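Side-chain contacts in D-alanyl-lipoteichoic acid synthetase (Streptococcus pneumoniae, PDB 3BMA), which probably takes part in the D-alanylation of lipoteichoic acid, a step of cell wall biogenesis, as a membrane-associated member of the DltD family: residues A184-N187 / E188-S192; S221-A224 / I225-V228; Y247-N250 / E251-K255; Q316-Q319 / K320-Q324. The protein carries 1 engineered substitution. All coordinates share one frame; numbering follows the deposited sequence.

Overall arrangement
The four contacts are each a local contact within one helix, and they come in series along the chain: interaction 1 on helix 174-194, interaction 2 on helix 222-235, interaction 3 on helix 246-253 and interaction 4 on helix 311-326. None touches another. Centres of interactions 2 and 3, on consecutive helices, are 29 Å apart, whereas interactions 1 and 2 are 46 Å apart on opposite sides of the chain's centre. Interaction 4 packs on strands 291-296 and 333-335 of the five-stranded parallel sheet (order 2-1-3-4-5), consistent with the SGNH-hydrolase clan. Interaction 1 instead lies at interfaces with two other subunits, while interactions 2 and 3 lie on the surface.

Interaction 1. Residues A184-N187 / E188-S192; sequences ARFN and ERQAS. Engineered in segment 188-192: Arg-189 (natural residue Cys).
Gln-190 lays its amide beside the ring of Phe-186, one helical turn earlier, with OE1 3.2 Å from CZ. Ring and amide planes are 49° apart, and the approach is oblique. Phe-186 reaches this place because its CG lies anti to the backbone N (chi1 178°), which swings the ring forward along the helix. Four i to i+4 backbone bonds join the two segments, among them Gln-190 N to Phe-186 O at 2.9 Å and Arg-189 N to Arg-185 O at 3.0 Å. Within 188-192, Ser-192 OG adds a side-chain bond to Glu-188 O (2.9 Å), a carbonyl that also accepts from Ser-192 N.

The segment belongs to helix 174-194, which packs on helix 127-136 through Ala-184, Asn-187 and Ala-191 and serves as a subunit interface: Asn-187 ND2 and Gln-190 OE1 exchange reciprocal hydrogen bonds with Gln-190 and Asn-187 of the second subunit.

Among the charged groups, Arg-185 and the engineered Arg-189 run side by side, pointing the same way. Arg-189 NH2 lies 3.5 Å from Arg-185 CD and 4.1 Å from its NE, at the edge of that guanidinium. Glu-178 of the third subunit forms a salt bridge with Arg-185 NH2, which probably offsets the like charges.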
loop_
_atom_site.group_PDB
_atom_site.type_symbol
_atom_site.label_atom_id
_atom_site.label_comp_id
_atom_site.label_asym_id
_atom_site.label_seq_id
_atom_site.Cartn_x
_atom_site.Cartn_y
_atom_site.Cartn_z
ATOM N N ALA C 184 1.818 -6.781 -10.976
ATOM C CA ALA C 184 1.902 -7.944 -11.855
ATOM C C ALA C 184 0.560 -8.652 -11.965
ATOM O O ALA C 184 0.186 -9.094 -13.050
ATOM C CB ALA C 184 2.973 -8.919 -11.378
ATOM N N ARG C 185 -0.149 -8.755 -10.841
ATOM C CA ARG C 185 -1.502 -9.308 -10.811
ATOM C C ARG C 185 -2.464 -8.443 -11.598
ATOM O O ARG C 185 -3.322 -8.959 -12.310
ATOM C CB ARG C 185 -2.015 -9.439 -9.378
ATOM C CG ARG C 185 -1.687 -10.750 -8.698
ATOM C CD ARG C 185 -2.528 -10.936 -7.438
ATOM N NE ARG C 185 -2.329 -9.851 -6.473
ATOM C CZ ARG C 185 -1.343 -9.802 -5.578
ATOM N NH1 ARG C 185 -0.439 -10.773 -5.503
ATOM N NH2 ARG C 185 -1.251 -8.772 -4.756
ATOM N N PHE C 186 -2.321 -7.126 -11.457
ATOM C CA PHE C 186 -3.124 -6.187 -12.220
ATOM C C PHE C 186 -2.855 -6.316 -13.712
ATOM O O PHE C 186 -3.798 -6.320 -14.508
ATOM C CB PHE C 186 -2.907 -4.743 -11.764
ATOM C CG PHE C 186 -3.685 -3.740 -12.572
ATOM C CD1 PHE C 186 -5.073 -3.854 -12.699
ATOM C CD2 PHE C 186 -3.038 -2.696 -13.214
ATOM C CE1 PHE C 186 -5.795 -2.948 -13.458
ATOM C CE2 PHE C 186 -3.757 -1.776 -13.972
ATOM C CZ PHE C 186 -5.138 -1.902 -14.089
ATOM N N ASN C 187 -1.578 -6.429 -14.075
ATOM C CA ASN C 187 -1.179 -6.620 -15.469
ATOM C C ASN C 187 -1.639 -7.933 -16.089
ATOM O O ASN C 187 -1.945 -7.969 -17.279
ATOM C CB ASN C 187 0.334 -6.481 -15.634
ATOM C CG ASN C 187 0.739 -5.126 -16.162
ATOM O OD1 ASN C 187 -0.098 -4.327 -16.582
ATOM N ND2 ASN C 187 2.035 -4.863 -16.154
ATOM N N GLU C 188 -1.682 -9.004 -15.296
ATOM C CA GLU C 188 -2.205 -10.269 -15.805
ATOM C C GLU C 188 -3.736 -10.273 -15.950
ATOM O O GLU C 188 -4.248 -10.844 -16.910
ATOM C CB GLU C 188 -1.675 -11.489 -15.023
ATOM C CG GLU C 188 -2.328 -11.781 -13.678
ATOM C CD GLU C 188 -2.126 -13.215 -13.208
ATOM O OE1 GLU C 188 -2.232 -13.454 -11.983
ATOM O OE2 GLU C 188 -1.866 -14.102 -14.053
ATOM N N ARG C 189 -4.449 -9.617 -15.028
ATOM C CA ARG C 189 -5.915 -9.483 -15.112
ATOM C C ARG C 189 -6.328 -8.587 -16.272
ATOM O O ARG C 189 -7.329 -8.845 -16.940
ATOM C CB ARG C 189 -6.518 -8.934 -13.813
ATOM C CG ARG C 189 -6.448 -9.879 -12.626
ATOM C CD ARG C 189 -7.293 -9.370 -11.457
ATOM N NE ARG C 189 -6.615 -9.517 -10.166
ATOM C CZ ARG C 189 -6.565 -10.637 -9.444
ATOM N NH1 ARG C 189 -7.154 -11.750 -9.869
ATOM N NH2 ARG C 189 -5.918 -10.644 -8.285
ATOM N N GLN C 190 -5.544 -7.538 -16.495
ATOM C CA GLN C 190 -5.758 -6.593 -17.577
ATOM C C GLN C 190 -5.545 -7.271 -18.927
ATOM O O GLN C 190 -6.408 -7.197 -19.809
ATOM C CB GLN C 190 -4.777 -5.436 -17.426
ATOM C CG GLN C 190 -5.271 -4.108 -17.906
ATOM C CD GLN C 190 -4.355 -2.977 -17.498
ATOM O OE1 GLN C 190 -4.809 -1.859 -17.270
ATOM N NE2 GLN C 190 -3.057 -3.257 -17.406
ATOM N N ALA C 191 -4.399 -7.939 -19.069
ATOM C CA ALA C 191 -4.027 -8.625 -20.308
ATOM C C ALA C 191 -4.992 -9.743 -20.713
ATOM O O ALA C 191 -5.339 -9.855 -21.886
ATOM C CB ALA C 191 -2.608 -9.159 -20.218
ATOM N N SER C 192 -5.426 -10.547 -19.742
ATOM C CA SER C 192 -6.313 -11.675 -20.020
ATOM C C SER C 192 -7.743 -11.241 -20.337
ATOM O O SER C 192 -8.458 -11.933 -21.062
ATOM C CB SER C 192 -6.297 -12.688 -18.870
ATOM O OG SER C 192 -6.732 -12.102 -17.657
#

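Interaction 2. Residues S221-A224 / I225-V228; sequences SYQA and IEDV
Glu-226 meets Gln-223 at its carboxylate and Tyr-222 at its base, each on the first turn of helix 222-235. Its CB rests 3.3 Å from Tyr-222 O, the carbonyl that also accepts the backbone N-H of Glu-226 at 3.0 Å. Beyond CB the chain rises from the backbone: with CG anti to the N (chi1 -172°) and an extended continuation, CD is carried out to the end of the Gln-223 side chain. There the two carboxylate oxygens part company. OE1 takes a weak hydrogen bond from Gln-223 NE2 at 3.4 Å, the amide standing almost perpendicular to the carboxylate, 83° between planes. OE2 accepts from a water at 2.8 Å, and that water reaches back weakly to Tyr-222 O; OE2 also makes a weak hydrogen bond to a glycerol, probably from the crystallisation liquor.

The amide can meet OE1 because Gln-223 folds over at chi2 (60°), bringing its end back to the helix surface. Two residues before Gln-223, Ser-221 is the N-cap, its OG accepting from Ala-224 N at 3.1 Å. On another flank, Ile-225 lays CG1 3.4 Å from Ser-221 O, while its side chain also touches Leu-358 of helix 355-369, joining this helix start to the neighbouring helix.

The weak amide bond and the bound water suggest a partly exposed, hydrated carboxylate on Glu-226, whereas Ser-221 OG satisfies the N-H of Ala-224 at the helix start and Ile-225 is buried against helix 355-369.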
loop_
_atom_site.group_PDB
_atom_site.type_symbol
_atom_site.label_atom_id
_atom_site.label_comp_id
_atom_site.label_asym_id
_atom_site.label_seq_id
_atom_site.Cartn_x
_atom_site.Cartn_y
_atom_site.Cartn_z
ATOM N N SER C 221 2.400 -39.981 -46.292
ATOM C CA SER C 221 3.708 -40.567 -46.576
ATOM C C SER C 221 4.666 -39.447 -46.973
ATOM O O SER C 221 4.294 -38.545 -47.729
ATOM C CB SER C 221 3.622 -41.642 -47.670
ATOM O OG SER C 221 4.232 -41.228 -48.881
ATOM N N TYR C 222 5.891 -39.510 -46.455
ATOM C CA TYR C 222 6.905 -38.485 -46.702
ATOM C C TYR C 222 7.316 -38.367 -48.168
ATOM O O TYR C 222 7.592 -37.269 -48.639
ATOM C CB TYR C 222 8.145 -38.727 -45.841
ATOM C CG TYR C 222 7.996 -38.307 -44.397
ATOM C CD1 TYR C 222 7.829 -39.256 -43.391
ATOM C CD2 TYR C 222 8.026 -36.959 -44.035
ATOM C CE1 TYR C 222 7.697 -38.879 -42.062
ATOM C CE2 TYR C 222 7.894 -36.570 -42.709
ATOM C CZ TYR C 222 7.728 -37.536 -41.727
ATOM O OH TYR C 222 7.596 -37.160 -40.412
ATOM N N GLN C 223 7.352 -39.493 -48.875
ATOM C CA GLN C 223 7.749 -39.513 -50.286
ATOM C C GLN C 223 6.673 -38.933 -51.214
ATOM O O GLN C 223 7.002 -38.264 -52.197
ATOM C CB GLN C 223 8.141 -40.933 -50.724
ATOM C CG GLN C 223 8.943 -41.002 -52.026
ATOM C CD GLN C 223 10.255 -40.232 -51.960
ATOM O OE1 GLN C 223 11.108 -40.501 -51.113
ATOM N NE2 GLN C 223 10.422 -39.272 -52.864
ATOM N N ALA C 224 5.403 -39.188 -50.896
ATOM C CA ALA C 224 4.281 -38.663 -51.682
ATOM C C ALA C 224 4.147 -37.153 -51.521
ATOM O O ALA C 224 3.891 -36.445 -52.497
ATOM C CB ALA C 224 2.978 -39.359 -51.315
ATOM N N ILE C 225 4.330 -36.673 -50.291
ATOM C CA ILE C 225 4.325 -35.238 -50.003
ATOM C C ILE C 225 5.510 -34.560 -50.694
ATOM O O ILE C 225 5.350 -33.486 -51.282
ATOM C CB ILE C 225 4.311 -34.950 -48.476
ATOM C CG1 ILE C 225 2.997 -35.440 -47.862
ATOM C CG2 ILE C 225 4.492 -33.449 -48.180
ATOM C CD1 ILE C 225 3.049 -35.601 -46.364
ATOM N N GLU C 226 6.671 -35.222 -50.662
ATOM C CA GLU C 226 7.886 -34.732 -51.320
ATOM C C GLU C 226 7.680 -34.465 -52.808
ATOM O O GLU C 226 8.230 -33.504 -53.330
ATOM C CB GLU C 226 9.076 -35.680 -51.097
ATOM C CG GLU C 226 10.419 -35.134 -51.594
ATOM C CD GLU C 226 11.617 -35.879 -51.046
ATOM O OE1 GLU C 226 12.275 -36.596 -51.831
ATOM O OE2 GLU C 226 11.903 -35.745 -49.835
ATOM N N ASP C 227 6.870 -35.298 -53.466
ATOM C CA ASP C 227 6.503 -35.110 -54.878
ATOM C C ASP C 227 5.736 -33.806 -55.129
ATOM O O ASP C 227 5.998 -33.108 -56.110
ATOM C CB ASP C 227 5.676 -36.299 -55.392
ATOM C CG ASP C 227 6.435 -37.621 -55.337
ATOM O OD1 ASP C 227 7.675 -37.618 -55.158
ATOM O OD2 ASP C 227 5.776 -38.674 -55.480
ATOM N N VAL C 228 4.798 -33.488 -54.238
ATOM C CA VAL C 228 3.979 -32.277 -54.355
ATOM C C VAL C 228 4.786 -31.025 -53.985
ATOM O O VAL C 228 4.621 -29.960 -54.587
ATOM C CB VAL C 228 2.697 -32.364 -53.478
ATOM C CG1 VAL C 228 1.662 -31.336 -53.923
ATOM C CG2 VAL C 228 2.094 -33.759 -53.539
HETATM O O HOH W 1 10.820 -36.944 -47.529
#

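Interaction 3. Residues Y247-N250 / E251-K255; sequences YFYN and EQIKK
Phe-248 presents one ring face to Gln-252, whose CB sits 4.2 Å from the ring centroid and 22° off the normal, a CH-pi contact displaced toward the rim. Gln-252 OE1 lies farther round, 3.6 Å from Phe-248 CE1, because the chain of Gln-252 turns back at chi2 (81°). At another part of the same ring, CE2 meets Ile-253 CD1 at 3.7 Å in an oblique approach. Ile-253 also serves Tyr-249: its CG2 methyl is 3.8 Å from Tyr-249 CE2, the two side chains crossing at about a right angle. One isoleucine is thus shared by two successive aromatic rings, its two methyl ends each touching one of them. At the start of 247-250, Tyr-247 meets Glu-251, whose OE2 comes to 3.3 Å from Tyr-247 CD2 with the carboxylate nearly perpendicular to the ring.

Around 251-253 the helix widens into a pi-type turn: Lys-254 N donates to Tyr-249 O, five residues back, at 2.8 Å, while Ile-253 N makes only a weak bond to the same oxygen. The wider turn is consistent with the i to i+5 contact of Phe-248 with Ile-253. Before the widening, Gln-252 N still bonds to Phe-248 O at 3.1 Å in the ordinary i to i+4 manner, consistent with the CB of Gln-252 lying over the ring.

Further out, a few loop residues touch the inner side chains. The Phe-248 side chain touches Asp-348 and Thr-349, Tyr-249 packs on Leu-257, and Asn-250 on Asn-239; Tyr-247 and Glu-251 belong to the exposed flank.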
loop_
_atom_site.group_PDB
_atom_site.type_symbol
_atom_site.label_atom_id
_atom_site.label_comp_id
_atom_site.label_asym_id
_atom_site.label_seq_id
_atom_site.Cartn_x
_atom_site.Cartn_y
_atom_site.Cartn_z
ATOM N N TYR C 247 10.319 -14.550 -54.880
ATOM C CA TYR C 247 9.928 -13.324 -54.192
ATOM C C TYR C 247 11.073 -12.760 -53.350
ATOM O O TYR C 247 11.298 -11.550 -53.340
ATOM C CB TYR C 247 8.713 -13.603 -53.307
ATOM C CG TYR C 247 7.541 -12.674 -53.526
ATOM C CD1 TYR C 247 6.608 -12.926 -54.537
ATOM C CD2 TYR C 247 7.349 -11.557 -52.714
ATOM C CE1 TYR C 247 5.519 -12.079 -54.740
ATOM C CE2 TYR C 247 6.264 -10.701 -52.908
ATOM C CZ TYR C 247 5.353 -10.968 -53.922
ATOM O OH TYR C 247 4.279 -10.125 -54.116
ATOM N N PHE C 248 11.797 -13.643 -52.661
ATOM C CA PHE C 248 12.918 -13.248 -51.802
ATOM C C PHE C 248 14.139 -12.766 -52.589
ATOM O O PHE C 248 14.792 -11.796 -52.192
ATOM C CB PHE C 248 13.323 -14.391 -50.860
ATOM C CG PHE C 248 14.454 -14.037 -49.928
ATOM C CD1 PHE C 248 14.200 -13.379 -48.730
ATOM C CD2 PHE C 248 15.775 -14.352 -50.251
ATOM C CE1 PHE C 248 15.238 -13.043 -47.867
ATOM C CE2 PHE C 248 16.820 -14.020 -49.392
ATOM C CZ PHE C 248 16.551 -13.364 -48.201
ATOM N N TYR C 249 14.452 -13.464 -53.681
ATOM C CA TYR C 249 15.617 -13.153 -54.510
ATOM C C TYR C 249 15.540 -11.753 -55.115
ATOM O O TYR C 249 16.538 -11.039 -55.136
ATOM C CB TYR C 249 15.802 -14.209 -55.608
ATOM C CG TYR C 249 16.969 -13.947 -56.537
ATOM C CD1 TYR C 249 16.760 -13.473 -57.834
ATOM C CD2 TYR C 249 18.283 -14.175 -56.122
ATOM C CE1 TYR C 249 17.829 -13.227 -58.693
ATOM C CE2 TYR C 249 19.360 -13.931 -56.975
ATOM C CZ TYR C 249 19.124 -13.460 -58.257
ATOM O OH TYR C 249 20.177 -13.220 -59.108
ATOM N N ASN C 250 14.352 -11.373 -55.586
ATOM C CA ASN C 250 14.119 -10.054 -56.176
ATOM C C ASN C 250 14.271 -8.894 -55.193
ATOM O O ASN C 250 14.761 -7.825 -55.561
ATOM C CB ASN C 250 12.729 -9.988 -56.818
ATOM C CG ASN C 250 12.610 -10.858 -58.058
ATOM O OD1 ASN C 250 13.562 -11.006 -58.829
ATOM N ND2 ASN C 250 11.428 -11.431 -58.261
ATOM N N GLU C 251 13.865 -9.122 -53.947
ATOM C CA GLU C 251 13.750 -8.049 -52.961
ATOM C C GLU C 251 14.999 -7.788 -52.116
ATOM O O GLU C 251 15.329 -6.633 -51.840
ATOM C CB GLU C 251 12.523 -8.272 -52.073
ATOM C CG GLU C 251 11.198 -7.974 -52.778
ATOM C CD GLU C 251 9.992 -8.617 -52.106
ATOM O OE1 GLU C 251 10.097 -9.042 -50.933
ATOM O OE2 GLU C 251 8.929 -8.695 -52.759
ATOM N N GLN C 252 15.690 -8.853 -51.708
ATOM C CA GLN C 252 16.832 -8.724 -50.794
ATOM C C GLN C 252 18.218 -8.902 -51.421
ATOM O O GLN C 252 19.216 -8.467 -50.842
ATOM C CB GLN C 252 16.680 -9.663 -49.591
ATOM C CG GLN C 252 16.162 -8.992 -48.321
ATOM C CD GLN C 252 14.655 -8.812 -48.311
ATOM O OE1 GLN C 252 13.899 -9.756 -48.546
ATOM N NE2 GLN C 252 14.210 -7.593 -48.025
ATOM N N ILE C 253 18.285 -9.543 -52.587
ATOM C CA ILE C 253 19.574 -9.969 -53.151
ATOM C C ILE C 253 19.844 -9.497 -54.593
ATOM O O ILE C 253 20.991 -9.190 -54.935
ATOM C CB ILE C 253 19.780 -11.515 -52.952
ATOM C CG1 ILE C 253 20.272 -11.789 -51.526
ATOM C CG2 ILE C 253 20.759 -12.119 -53.966
ATOM C CD1 ILE C 253 20.048 -13.192 -51.034
ATOM N N LYS C 254 18.788 -9.402 -55.406
ATOM C CA LYS C 254 18.894 -9.107 -56.849
ATOM C C LYS C 254 19.752 -7.893 -57.214
ATOM O O LYS C 254 20.756 -8.034 -57.914
ATOM C CB LYS C 254 17.503 -8.970 -57.480
ATOM C CG LYS C 254 17.497 -8.878 -59.005
ATOM C CD LYS C 254 16.100 -8.574 -59.548
ATOM C CE LYS C 254 15.649 -7.152 -59.206
ATOM N NZ LYS C 254 14.331 -6.813 -59.813
ATOM N N LYS C 255 19.361 -6.712 -56.736
ATOM C CA LYS C 255 20.067 -5.475 -57.089
ATOM C C LYS C 255 21.344 -5.226 -56.271
ATOM O O LYS C 255 22.193 -4.425 -56.672
ATOM C CB LYS C 255 19.131 -4.253 -57.056
ATOM C CG LYS C 255 18.606 -3.850 -55.674
ATOM C CD LYS C 255 17.201 -4.387 -55.402
ATOM C CE LYS C 255 16.131 -3.571 -56.126
ATOM N NZ LYS C 255 14.764 -4.065 -55.813
#

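Interaction 4. Residues Q316-Q319 / K320-Q324; sequences QTVQ and KIRYQ
Ile-321 fits closely against Thr-317 one turn earlier on helix 311-326: its CG1, anti to the carbonyl carbon (chi1 -74°), settles 3.3 Å from Thr-317 O, which also accepts Ile-321 N at 2.9 Å. This is the packed side. Val-318, Ile-321 and Arg-322 all touch Ile-296 of strand 291-296, and Thr-317 and Ile-321 reach Tyr-275 of helix 274-287, so the helix lies against the parallel sheet as in an alpha/beta fold. Between Val-318 and Arg-322 themselves the side chains meet only loosely, CG1 of Val-318 lying 4.2 Å from CD of Arg-322, though the backbone beneath is tied by Arg-322 N to Val-318 O at 2.8 Å, a nearly straight bond (172° at the hydrogen).

Toward solvent the contact is looser. Gln-319 is exposed, and across the segments its side chain offers little beyond CB; Tyr-323 brings only its CB to Gln-319 O, at 3.4 Å, before its ring leads off elsewhere.

Two cations leave the turn for partners outside it. Arg-322 bends at chi3 (71°) to form salt bridges with Asp-335 and Glu-326, while the fully extended Lys-320 carries NZ to the carbonyls of Leu-270, Trp-388 and Tyr-391. Three backbone acceptors round one buried ammonium imply that its charge is probably stabilised by peptide dipoles, whereas Arg-322 probably has its charge compensated by its two salt bridges.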
loop_
_atom_site.group_PDB
_atom_site.type_symbol
_atom_site.label_atom_id
_atom_site.label_comp_id
_atom_site.label_asym_id
_atom_site.label_seq_id
_atom_site.Cartn_x
_atom_site.Cartn_y
_atom_site.Cartn_z
ATOM N N GLN C 316 32.033 -24.828 -36.401
ATOM C CA GLN C 316 32.720 -24.569 -35.137
ATOM C C GLN C 316 31.814 -23.851 -34.130
ATOM O O GLN C 316 31.981 -24.016 -32.918
ATOM C CB GLN C 316 33.996 -23.764 -35.382
ATOM C CG GLN C 316 35.069 -23.916 -34.320
ATOM C CD GLN C 316 36.281 -23.041 -34.583
ATOM O OE1 GLN C 316 36.920 -22.554 -33.645
ATOM N NE2 GLN C 316 36.603 -22.832 -35.860
ATOM N N THR C 317 30.865 -23.054 -34.636
ATOM C CA THR C 317 29.868 -22.372 -33.804
ATOM C C THR C 317 28.741 -23.316 -33.399
ATOM O O THR C 317 28.195 -23.211 -32.302
ATOM C CB THR C 317 29.249 -21.168 -34.533
ATOM O OG1 THR C 317 28.507 -21.623 -35.671
ATOM C CG2 THR C 317 30.327 -20.234 -34.996
ATOM N N VAL C 318 28.393 -24.227 -34.312
ATOM C CA VAL C 318 27.410 -25.284 -34.036
ATOM C C VAL C 318 27.937 -26.204 -32.926
ATOM O O VAL C 318 27.198 -26.567 -32.014
ATOM C CB VAL C 318 27.045 -26.094 -35.312
ATOM C CG1 VAL C 318 26.286 -27.377 -34.967
ATOM C CG2 VAL C 318 26.213 -25.242 -36.260
ATOM N N GLN C 319 29.225 -26.540 -32.999
ATOM C CA GLN C 319 29.911 -27.293 -31.947
ATOM C C GLN C 319 29.894 -26.555 -30.607
ATOM O O GLN C 319 29.795 -27.184 -29.552
ATOM C CB GLN C 319 31.356 -27.594 -32.358
ATOM C CG GLN C 319 31.514 -28.753 -33.335
ATOM C CD GLN C 319 32.864 -28.745 -34.045
ATOM O OE1 GLN C 319 33.918 -28.703 -33.404
ATOM N NE2 GLN C 319 32.836 -28.789 -35.375
ATOM N N LYS C 320 29.982 -25.226 -30.658
ATOM C CA LYS C 320 29.932 -24.390 -29.456
ATOM C C LYS C 320 28.522 -24.357 -28.861
ATOM O O LYS C 320 28.359 -24.355 -27.630
ATOM C CB LYS C 320 30.421 -22.970 -29.758
ATOM C CG LYS C 320 30.815 -22.196 -28.517
ATOM C CD LYS C 320 31.251 -20.781 -28.814
ATOM C CE LYS C 320 31.131 -19.942 -27.552
ATOM N NZ LYS C 320 31.777 -18.612 -27.663
ATOM N N ILE C 321 27.524 -24.344 -29.747
ATOM C CA ILE C 321 26.110 -24.393 -29.373
ATOM C C ILE C 321 25.763 -25.746 -28.748
ATOM O O ILE C 321 25.232 -25.799 -27.635
ATOM C CB ILE C 321 25.182 -24.070 -30.594
ATOM C CG1 ILE C 321 25.231 -22.571 -30.906
ATOM C CG2 ILE C 321 23.730 -24.482 -30.324
ATOM C CD1 ILE C 321 24.758 -22.190 -32.298
ATOM N N ARG C 322 26.099 -26.824 -29.461
ATOM C CA ARG C 322 25.834 -28.194 -29.025
ATOM C C ARG C 322 26.469 -28.521 -27.678
ATOM O O ARG C 322 25.876 -29.238 -26.882
ATOM C CB ARG C 322 26.297 -29.197 -30.080
ATOM C CG ARG C 322 25.387 -29.314 -31.310
ATOM C CD ARG C 322 25.810 -30.500 -32.170
ATOM N NE ARG C 322 25.491 -31.771 -31.521
ATOM C CZ ARG C 322 24.682 -32.699 -32.027
ATOM N NH1 ARG C 322 24.119 -32.531 -33.212
ATOM N NH2 ARG C 322 24.449 -33.813 -31.350
ATOM N N TYR C 323 27.659 -27.982 -27.417
ATOM C CA TYR C 323 28.319 -28.188 -26.130
ATOM C C TYR C 323 27.540 -27.571 -24.972
ATOM O O TYR C 323 27.388 -28.199 -23.930
ATOM C CB TYR C 323 29.758 -27.672 -26.137
ATOM C CG TYR C 323 30.464 -27.887 -24.814
ATOM C CD1 TYR C 323 30.892 -29.161 -24.428
ATOM C CD2 TYR C 323 30.691 -26.823 -23.938
ATOM C CE1 TYR C 323 31.528 -29.368 -23.211
ATOM C CE2 TYR C 323 31.328 -27.019 -22.716
ATOM C CZ TYR C 323 31.745 -28.293 -22.362
ATOM O OH TYR C 323 32.374 -28.493 -21.157
ATOM N N GLN C 324 27.045 -26.350 -25.170
ATOM C CA GLN C 324 26.239 -25.652 -24.165
ATOM C C GLN C 324 24.966 -26.429 -23.829
ATOM O O GLN C 324 24.581 -26.532 -22.664
ATOM C CB GLN C 324 25.889 -24.240 -24.642
ATOM C CG GLN C 324 25.323 -23.340 -23.543
ATOM C CD GLN C 324 25.179 -21.888 -23.965
ATOM O OE1 GLN C 324 25.494 -21.514 -25.099
ATOM N NE2 GLN C 324 24.701 -21.059 -23.046
#